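Local coordinates for F5/8 type C domain protein (PDB 4ZRX), which is a putative alpha-L-fucosidase, which probably removes terminal fucose from glycans and carries a C-terminal F5/8 type C domain that may help bind carbohydrate, at residues Glu470-Leu475 with Ser500-Pro505; Ser478-Val483 with Asn578-Met583. One frame throughout, in Å; residues are numbered along the deposited sequence.

Contact 1. Residues Glu470-Leu475 with Ser500-Pro505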
ATOM      1  N   GLU A 470      23.465  -2.927   7.088  1.00 43.29           N
ATOM      2  CA  GLU A 470      24.577  -2.255   6.403  1.00 41.00           C
ATOM      3  C   GLU A 470      25.772  -3.164   6.470  1.00 40.05           C
ATOM      4  O   GLU A 470      26.195  -3.519   7.558  1.00 40.35           O
ATOM      5  CB  GLU A 470      24.900  -0.951   7.137  1.00 39.64           C
ATOM      6  CG  GLU A 470      23.747   0.050   7.043  1.00 39.21           C
ATOM      7  CD  GLU A 470      23.787   1.192   8.049  1.00 38.98           C
ATOM      8  OE1 GLU A 470      24.433   1.088   9.151  1.00 36.90           O
ATOM      9  OE2 GLU A 470      23.125   2.206   7.720  1.00 37.84           O
ATOM     10  N   ASP A 471      26.327  -3.508   5.318  1.00 40.22           N
ATOM     11  CA  ASP A 471      27.425  -4.458   5.252  1.00 42.19           C
ATOM     12  C   ASP A 471      28.733  -3.853   5.760  1.00 40.51           C
ATOM     13  O   ASP A 471      29.658  -4.595   6.028  1.00 42.06           O
ATOM     14  CB  ASP A 471      27.583  -5.000   3.828  1.00 45.30           C
ATOM     15  CG  ASP A 471      26.366  -5.815   3.376  1.00 49.27           C
ATOM     16  OD1 ASP A 471      25.558  -6.303   4.243  1.00 52.57           O
ATOM     17  OD2 ASP A 471      26.216  -5.957   2.137  1.00 55.29           O
ATOM     18  N   TRP A 472      28.758  -2.531   5.940  1.00 36.95           N
ATOM     19  CA  TRP A 472      29.928  -1.772   6.425  1.00 35.70           C
ATOM     20  C   TRP A 472      29.887  -1.434   7.941  1.00 36.25           C
ATOM     21  O   TRP A 472      30.825  -0.763   8.473  1.00 35.01           O
ATOM     22  CB  TRP A 472      30.080  -0.481   5.596  1.00 35.48           C
ATOM     23  CG  TRP A 472      28.795   0.258   5.334  1.00 34.80           C
ATOM     24  CD1 TRP A 472      27.989   0.115   4.247  1.00 35.37           C
ATOM     25  CD2 TRP A 472      28.175   1.254   6.170  1.00 35.58           C
ATOM     26  NE1 TRP A 472      26.884   0.931   4.362  1.00 35.36           N
ATOM     27  CE2 TRP A 472      26.982   1.656   5.521  1.00 34.33           C
ATOM     28  CE3 TRP A 472      28.507   1.832   7.405  1.00 35.37           C
ATOM     29  CZ2 TRP A 472      26.125   2.620   6.051  1.00 35.11           C
ATOM     30  CZ3 TRP A 472      27.663   2.803   7.941  1.00 35.67           C
ATOM     31  CH2 TRP A 472      26.458   3.178   7.265  1.00 37.10           C
ATOM     32  N   ASN A 473      28.854  -1.908   8.651  1.00 34.99           N
ATOM     33  CA  ASN A 473      28.781  -1.749  10.112  1.00 34.16           C
ATOM     34  C   ASN A 473      28.292  -3.046  10.697  1.00 36.47           C
ATOM     35  O   ASN A 473      27.170  -3.486  10.364  1.00 37.68           O
ATOM     36  CB  ASN A 473      27.832  -0.625  10.513  1.00 33.80           C
ATOM     37  CG  ASN A 473      27.782  -0.408  12.039  1.00 33.88           C
ATOM     38  OD1 ASN A 473      28.810  -0.144  12.664  1.00 33.25           O
ATOM     39  ND2 ASN A 473      26.601  -0.497  12.629  1.00 34.38           N
ATOM     40  N   ASN A 474      29.100  -3.675  11.548  1.00 36.13           N
ATOM     41  CA  ASN A 474      28.696  -4.935  12.171  1.00 38.16           C
ATOM     42  C   ASN A 474      28.593  -4.849  13.694  1.00 38.37           C
ATOM     43  O   ASN A 474      28.494  -5.869  14.359  1.00 39.58           O
ATOM     44  CB  ASN A 474      29.632  -6.071  11.746  1.00 39.02           C
ATOM     45  CG  ASN A 474      31.014  -5.942  12.360  1.00 39.61           C
ATOM     46  OD1 ASN A 474      31.354  -4.887  12.950  1.00 37.73           O
ATOM     47  ND2 ASN A 474      31.814  -6.993  12.229  1.00 39.51           N
ATOM     48  N   LEU A 475      28.591  -3.632  14.233  1.00 37.67           N
ATOM     49  CA  LEU A 475      28.350  -3.399  15.665  1.00 39.42           C
ATOM     50  C   LEU A 475      27.063  -2.569  15.777  1.00 39.53           C
ATOM     51  O   LEU A 475      27.084  -1.356  15.486  1.00 38.23           O
ATOM     52  CB  LEU A 475      29.531  -2.663  16.324  1.00 39.48           C
ATOM     53  CG  LEU A 475      29.484  -2.629  17.865  1.00 41.30           C
ATOM     54  CD1 LEU A 475      29.573  -4.033  18.456  1.00 43.17           C
ATOM     55  CD2 LEU A 475      30.632  -1.786  18.394  1.00 40.83           C
ATOM     56  N   SER A 500      38.158  -1.262  10.366  1.00 33.90           N
ATOM     57  CA  SER A 500      37.809  -0.105   9.529  1.00 33.35           C
ATOM     58  C   SER A 500      36.731   0.699  10.222  1.00 32.86           C
ATOM     59  O   SER A 500      36.076   0.187  11.165  1.00 32.19           O
ATOM     60  CB  SER A 500      37.281  -0.547   8.148  1.00 33.53           C
ATOM     61  OG  SER A 500      35.989  -1.177   8.252  1.00 34.35           O
ATOM     62  N   PHE A 501      36.575   1.954   9.779  1.00 31.48           N
ATOM     63  CA  PHE A 501      35.354   2.711   9.987  1.00 30.34           C
ATOM     64  C   PHE A 501      34.864   3.142   8.614  1.00 29.02           C
ATOM     65  O   PHE A 501      35.615   3.175   7.632  1.00 28.40           O
ATOM     66  CB  PHE A 501      35.494   3.911  10.938  1.00 30.35           C
ATOM     67  CG  PHE A 501      35.971   5.201  10.291  1.00 29.61           C
ATOM     68  CD1 PHE A 501      37.314   5.396   9.998  1.00 30.49           C
ATOM     69  CD2 PHE A 501      35.101   6.213  10.009  1.00 29.46           C
ATOM     70  CE1 PHE A 501      37.773   6.557   9.431  1.00 29.64           C
ATOM     71  CE2 PHE A 501      35.569   7.406   9.426  1.00 29.38           C
ATOM     72  CZ  PHE A 501      36.926   7.556   9.151  1.00 30.58           C
ATOM     73  N   THR A 502      33.582   3.449   8.556  1.00 26.79           N
ATOM     74  CA  THR A 502      32.967   3.906   7.320  1.00 27.16           C
ATOM     75  C   THR A 502      32.244   5.218   7.602  1.00 26.45           C
ATOM     76  O   THR A 502      31.660   5.419   8.711  1.00 26.16           O
ATOM     77  CB  THR A 502      31.991   2.852   6.859  1.00 27.75           C
ATOM     78  OG1 THR A 502      32.755   1.708   6.459  1.00 28.35           O
ATOM     79  CG2 THR A 502      31.117   3.327   5.688  1.00 28.78           C
ATOM     80  N   TYR A 503      32.350   6.134   6.657  1.00 25.68           N
ATOM     81  CA  TYR A 503      31.537   7.342   6.703  1.00 26.95           C
ATOM     82  C   TYR A 503      30.520   7.199   5.571  1.00 26.87           C
ATOM     83  O   TYR A 503      30.930   7.008   4.408  1.00 27.16           O
ATOM     84  CB  TYR A 503      32.415   8.570   6.500  1.00 26.70           C
ATOM     85  CG  TYR A 503      31.592   9.853   6.269  1.00 27.54           C
ATOM     86  CD1 TYR A 503      30.542  10.215   7.137  1.00 28.15           C
ATOM     87  CD2 TYR A 503      31.892  10.705   5.219  1.00 27.28           C
ATOM     88  CE1 TYR A 503      29.791  11.401   6.927  1.00 28.06           C
ATOM     89  CE2 TYR A 503      31.204  11.903   5.032  1.00 28.76           C
ATOM     90  CZ  TYR A 503      30.162  12.246   5.883  1.00 28.65           C
ATOM     91  OH  TYR A 503      29.490  13.418   5.628  1.00 31.73           O
ATOM     92  N   ALA A 504      29.222   7.293   5.902  1.00 27.31           N
ATOM     93  CA  ALA A 504      28.125   7.107   4.930  1.00 27.22           C
ATOM     94  C   ALA A 504      27.210   8.303   5.053  1.00 27.68           C
ATOM     95  O   ALA A 504      26.308   8.295   5.871  1.00 27.34           O
ATOM     96  CB  ALA A 504      27.340   5.829   5.217  1.00 27.72           C
ATOM     97  N   PRO A 505      27.439   9.353   4.241  1.00 27.90           N
ATOM     98  CA  PRO A 505      26.523  10.490   4.210  1.00 29.82           C
ATOM     99  C   PRO A 505      25.049  10.033   4.169  1.00 31.06           C
ATOM    100  O   PRO A 505      24.704   9.157   3.378  1.00 30.14           O
ATOM    101  CB  PRO A 505      26.904  11.201   2.912  1.00 30.25           C
ATOM    102  CG  PRO A 505      28.352  10.947   2.824  1.00 28.86           C
ATOM    103  CD  PRO A 505      28.566   9.547   3.322  1.00 28.16           C
TER
HETATM  104  O   HOH W   1      33.408   0.109   8.467  1.00 31.49           O
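The indole of Trp472 overlaps the side chains of Thr502, near the end of strand 495-503, and Ala504, just past it. The methyl CG2 of Thr502 sits 3.2 Å above the indole plane, toward the rim, and lies 3.5 Å from CE3 of Trp472. Two residues further on, CB of Ala504 comes in obliquely at the far end of the six-membered ring, 3.5 Å from CH2 of Trp472. A large flat ring suits this place because it can span two residues, i and i+2, whose side chains point to the same side, while their small size lets it come close. Thr502 divides its labour: CG2, anti to the backbone N, goes to the indole, whereas OG1 turns to polar partners. Those include Thr549 on the neighbouring strand and a water 2.6 Å from OG1 of Thr502. The same water donates to O of Trp472 at 2.7 Å and lies 2.9 Å from OG of Ser500, so it ties the loop to the strand where no direct hydrogen bond joins them.

Trp472 stands at the third position of a type I turn from Glu470 to Asn473, closed by Asn473 N to Glu470 O at 3.3 Å. Its chi1 of 43° puts CG between the backbone N and the carbonyl carbon and turns the ring back toward Glu470, whose CB packs on the face opposite Thr502 CG2. Beyond the turn, Asn473 ND2 bonds to O of Leu475, and OD1 of Asn473 accepts from Val582 N. A beta turn thus packs through a tryptophan against a strand of the beta-sandwich typical of F5/8 type C domains.

Contact 2. Residues Ser478-Val483 with Asn578-Met583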
ATOM      1  N   SER A 478      22.482   0.339  18.516  1.00 41.96           N
ATOM      2  CA  SER A 478      21.713   0.207  19.757  1.00 44.34           C
ATOM      3  C   SER A 478      22.579   0.105  21.032  1.00 44.74           C
ATOM      4  O   SER A 478      22.126   0.448  22.113  1.00 46.27           O
ATOM      5  CB  SER A 478      20.803  -1.014  19.691  1.00 45.98           C
ATOM      6  OG  SER A 478      21.567  -2.213  19.772  1.00 46.92           O
ATOM      7  N   GLY A 479      23.790  -0.419  20.906  1.00 44.03           N
ATOM      8  CA  GLY A 479      24.746  -0.438  22.002  1.00 44.44           C
ATOM      9  C   GLY A 479      25.597   0.827  22.123  1.00 43.81           C
ATOM     10  O   GLY A 479      26.339   0.952  23.093  1.00 43.75           O
ATOM     11  N   TRP A 480      25.537   1.748  21.146  1.00 42.18           N
ATOM     12  CA  TRP A 480      26.396   2.962  21.175  1.00 41.16           C
ATOM     13  C   TRP A 480      25.744   4.057  21.962  1.00 43.49           C
ATOM     14  O   TRP A 480      24.541   4.062  22.116  1.00 45.78           O
ATOM     15  CB  TRP A 480      26.698   3.555  19.780  1.00 38.60           C
ATOM     16  CG  TRP A 480      27.281   2.631  18.759  1.00 36.26           C
ATOM     17  CD1 TRP A 480      27.490   1.277  18.869  1.00 37.09           C
ATOM     18  CD2 TRP A 480      27.612   2.975  17.421  1.00 33.64           C
ATOM     19  NE1 TRP A 480      27.982   0.775  17.673  1.00 36.74           N
ATOM     20  CE2 TRP A 480      28.037   1.800  16.766  1.00 34.08           C
ATOM     21  CE3 TRP A 480      27.587   4.165  16.708  1.00 33.18           C
ATOM     22  CZ2 TRP A 480      28.450   1.793  15.429  1.00 33.33           C
ATOM     23  CZ3 TRP A 480      28.011   4.158  15.368  1.00 32.22           C
ATOM     24  CH2 TRP A 480      28.434   2.986  14.760  1.00 31.99           C
ATOM     25  N   LYS A 481      26.552   5.001  22.437  1.00 43.70           N
ATOM     26  CA  LYS A 481      26.061   6.248  23.015  1.00 45.72           C
ATOM     27  C   LYS A 481      26.880   7.416  22.495  1.00 42.54           C
ATOM     28  O   LYS A 481      28.101   7.365  22.514  1.00 43.22           O
ATOM     29  CB  LYS A 481      26.135   6.198  24.558  1.00 48.55           C
ATOM     30  CG  LYS A 481      25.055   5.316  25.151  1.00 52.44           C
ATOM     31  CD  LYS A 481      25.325   4.881  26.580  1.00 55.86           C
ATOM     32  CE  LYS A 481      24.275   3.820  26.990  1.00 58.09           C
ATOM     33  NZ  LYS A 481      24.230   3.608  28.484  1.00 60.96           N
ATOM     34  N   GLN A 482      26.216   8.477  22.064  1.00 42.58           N
ATOM     35  CA  GLN A 482      26.906   9.684  21.620  1.00 42.41           C
ATOM     36  C   GLN A 482      27.413  10.456  22.810  1.00 43.42           C
ATOM     37  O   GLN A 482      26.635  10.844  23.656  1.00 44.34           O
ATOM     38  CB  GLN A 482      25.983  10.589  20.817  1.00 43.13           C
ATOM     39  CG  GLN A 482      26.645  11.902  20.371  1.00 43.69           C
ATOM     40  CD  GLN A 482      25.893  12.579  19.274  1.00 44.39           C
ATOM     41  OE1 GLN A 482      25.595  13.773  19.344  1.00 47.54           O
ATOM     42  NE2 GLN A 482      25.573  11.821  18.238  1.00 44.42           N
ATOM     43  N   VAL A 483      28.718  10.658  22.884  1.00 43.12           N
ATOM     44  CA  VAL A 483      29.340  11.501  23.920  1.00 44.93           C
ATOM     45  C   VAL A 483      29.356  12.994  23.576  1.00 44.51           C
ATOM     46  O   VAL A 483      29.244  13.829  24.451  1.00 45.70           O
ATOM     47  CB  VAL A 483      30.785  11.041  24.180  1.00 45.94           C
ATOM     48  CG1 VAL A 483      31.497  11.977  25.173  1.00 47.99           C
ATOM     49  CG2 VAL A 483      30.776   9.596  24.696  1.00 46.93           C
ATOM     50  N   ASN A 578      24.540   7.950  12.975  1.00 36.14           N
ATOM     51  CA  ASN A 578      23.997   7.026  11.967  1.00 37.54           C
ATOM     52  C   ASN A 578      24.768   7.038  10.639  1.00 35.00           C
ATOM     53  O   ASN A 578      24.541   6.142   9.817  1.00 35.23           O
ATOM     54  CB  ASN A 578      22.487   7.295  11.698  1.00 40.63           C
ATOM     55  CG  ASN A 578      21.555   6.639  12.742  1.00 45.87           C
ATOM     56  OD1 ASN A 578      21.908   5.671  13.424  1.00 49.36           O
ATOM     57  ND2 ASN A 578      20.335   7.168  12.852  1.00 50.59           N
ATOM     58  N   GLU A 579      25.666   8.025  10.441  1.00 31.39           N
ATOM     59  CA  GLU A 579      26.537   8.085   9.259  1.00 29.91           C
ATOM     60  C   GLU A 579      27.899   7.411   9.489  1.00 29.31           C
ATOM     61  O   GLU A 579      28.758   7.503   8.613  1.00 28.46           O
ATOM     62  CB  GLU A 579      26.791   9.547   8.885  1.00 29.50           C
ATOM     63  CG  GLU A 579      25.445  10.285   8.562  1.00 31.45           C
ATOM     64  CD  GLU A 579      25.666  11.735   8.192  1.00 32.15           C
ATOM     65  OE1 GLU A 579      26.251  12.483   8.985  1.00 32.99           O
ATOM     66  OE2 GLU A 579      25.228  12.142   7.088  1.00 32.50           O
ATOM     67  N   ILE A 580      28.127   6.866  10.683  1.00 28.74           N
ATOM     68  CA  ILE A 580      29.358   6.204  10.982  1.00 29.21           C
ATOM     69  C   ILE A 580      29.084   4.722  11.114  1.00 29.23           C
ATOM     70  O   ILE A 580      28.064   4.332  11.698  1.00 30.21           O
ATOM     71  CB  ILE A 580      29.934   6.760  12.303  1.00 30.77           C
ATOM     72  CG1 ILE A 580      30.278   8.247  12.147  1.00 30.89           C
ATOM     73  CG2 ILE A 580      31.111   5.933  12.744  1.00 31.12           C
ATOM     74  CD1 ILE A 580      31.338   8.540  11.118  1.00 31.43           C
ATOM     75  N   GLY A 581      29.984   3.898  10.573  1.00 29.26           N
ATOM     76  CA  GLY A 581      29.995   2.449  10.836  1.00 29.34           C
ATOM     77  C   GLY A 581      31.399   2.022  11.239  1.00 30.00           C
ATOM     78  O   GLY A 581      32.384   2.746  11.038  1.00 29.05           O
ATOM     79  N   VAL A 582      31.476   0.827  11.806  1.00 30.78           N
ATOM     80  CA  VAL A 582      32.729   0.188  12.100  1.00 31.71           C
ATOM     81  C   VAL A 582      32.624  -1.317  11.802  1.00 33.68           C
ATOM     82  O   VAL A 582      31.512  -1.898  11.868  1.00 33.20           O
ATOM     83  CB  VAL A 582      33.142   0.422  13.600  1.00 32.36           C
ATOM     84  CG1 VAL A 582      33.282   1.911  13.916  1.00 31.91           C
ATOM     85  CG2 VAL A 582      32.153  -0.243  14.609  1.00 33.44           C
HETATM   86  N   MSE A 583      33.784  -1.940  11.554  1.00 33.84           N
HETATM   87  CA  MSE A 583      33.882  -3.365  11.408  1.00 37.13           C
HETATM   88  C   MSE A 583      34.746  -3.890  12.519  1.00 39.33           C
HETATM   89  O   MSE A 583      35.929  -3.534  12.630  1.00 40.24           O
HETATM   90  CB  MSE A 583      34.441  -3.771  10.050  1.00 38.61           C
HETATM   91  CG  MSE A 583      33.513  -3.398   8.896  1.00 39.30           C
HETATM   92 SE   MSE A 583      31.794  -4.415   8.909  0.75 42.74          SE
HETATM   93  CE  MSE A 583      32.514  -6.200   8.493  1.00 43.13           C
TER
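The backbones of 478-483 and 578-583 stay well apart, the nearest CA atoms being those of Trp480 and Asn578 at 10.3 Å, and they form no hydrogen bond with each other. Each segment leaves a short 3-10 turn and enters a strand, but the two strands belong to different sheets. Trp480, just ahead of strand 481-485, spans the distance with its indole. CG of Trp480 lies beside the backbone N and anti to the carbonyl carbon (chi1 -54°), and the six-membered ring reaches strand 580-584.

The ring meets that strand largely by its edge. O of Ile580 approaches near the indole plane, 3.4 Å from CH2 of Trp480, a polar atom facing the rim of the aromatic system; the same oxygen accepts a hydrogen bond from Arg477. CA of Gly581 follows at the edge, 4.3 Å from CH2 of Trp480, at a position whose side-chain direction is away from the indole. Two branched aliphatic residues complete the contact: CG2 of Ile580 is 4.4 Å from CZ3 of Trp480, and CG2 of Val582, approaching obliquely, is 4.3 Å from CZ2 of Trp480. Ile580 and Val582 alternate with Gly581, so both send CB toward the tryptophan, although the end of Ile580 leads onward to Leu488, Ile561 and Leu563. Trp480 itself also packs on Ile490 and Leu492. A broad aromatic wedge with beta-branched neighbours is well suited to filling the interior between two sheets, and the contact belongs to the hydrophobic core of an F5/8 type C, discoidin-like beta-sandwich.

Overall arrangement
Contacts 1 and 2 lie with their centres about 9 Å apart, and their segments alternate along the chain. One segment of each lies in the same sheet: strands 495-503 and 580-584 run antiparallel as neighbours, with Thr502 N 2.8 Å from Gly581 O; strand 481-485 belongs to another sheet. OD1 of Asn474 accepts from Val584 N, and O of Leu475 comes within 3.2 Å of NE1 of Trp480. Together the two tryptophans pack residues 470-480 against strands 495-503 and 580-584. The contacts, about 31 and 32 Å from the chain's centre, lie in the F5/8 type C domain, not in the TIM-barrel fucosidase domain where the active site is expected, so no direct part in catalysis can be inferred.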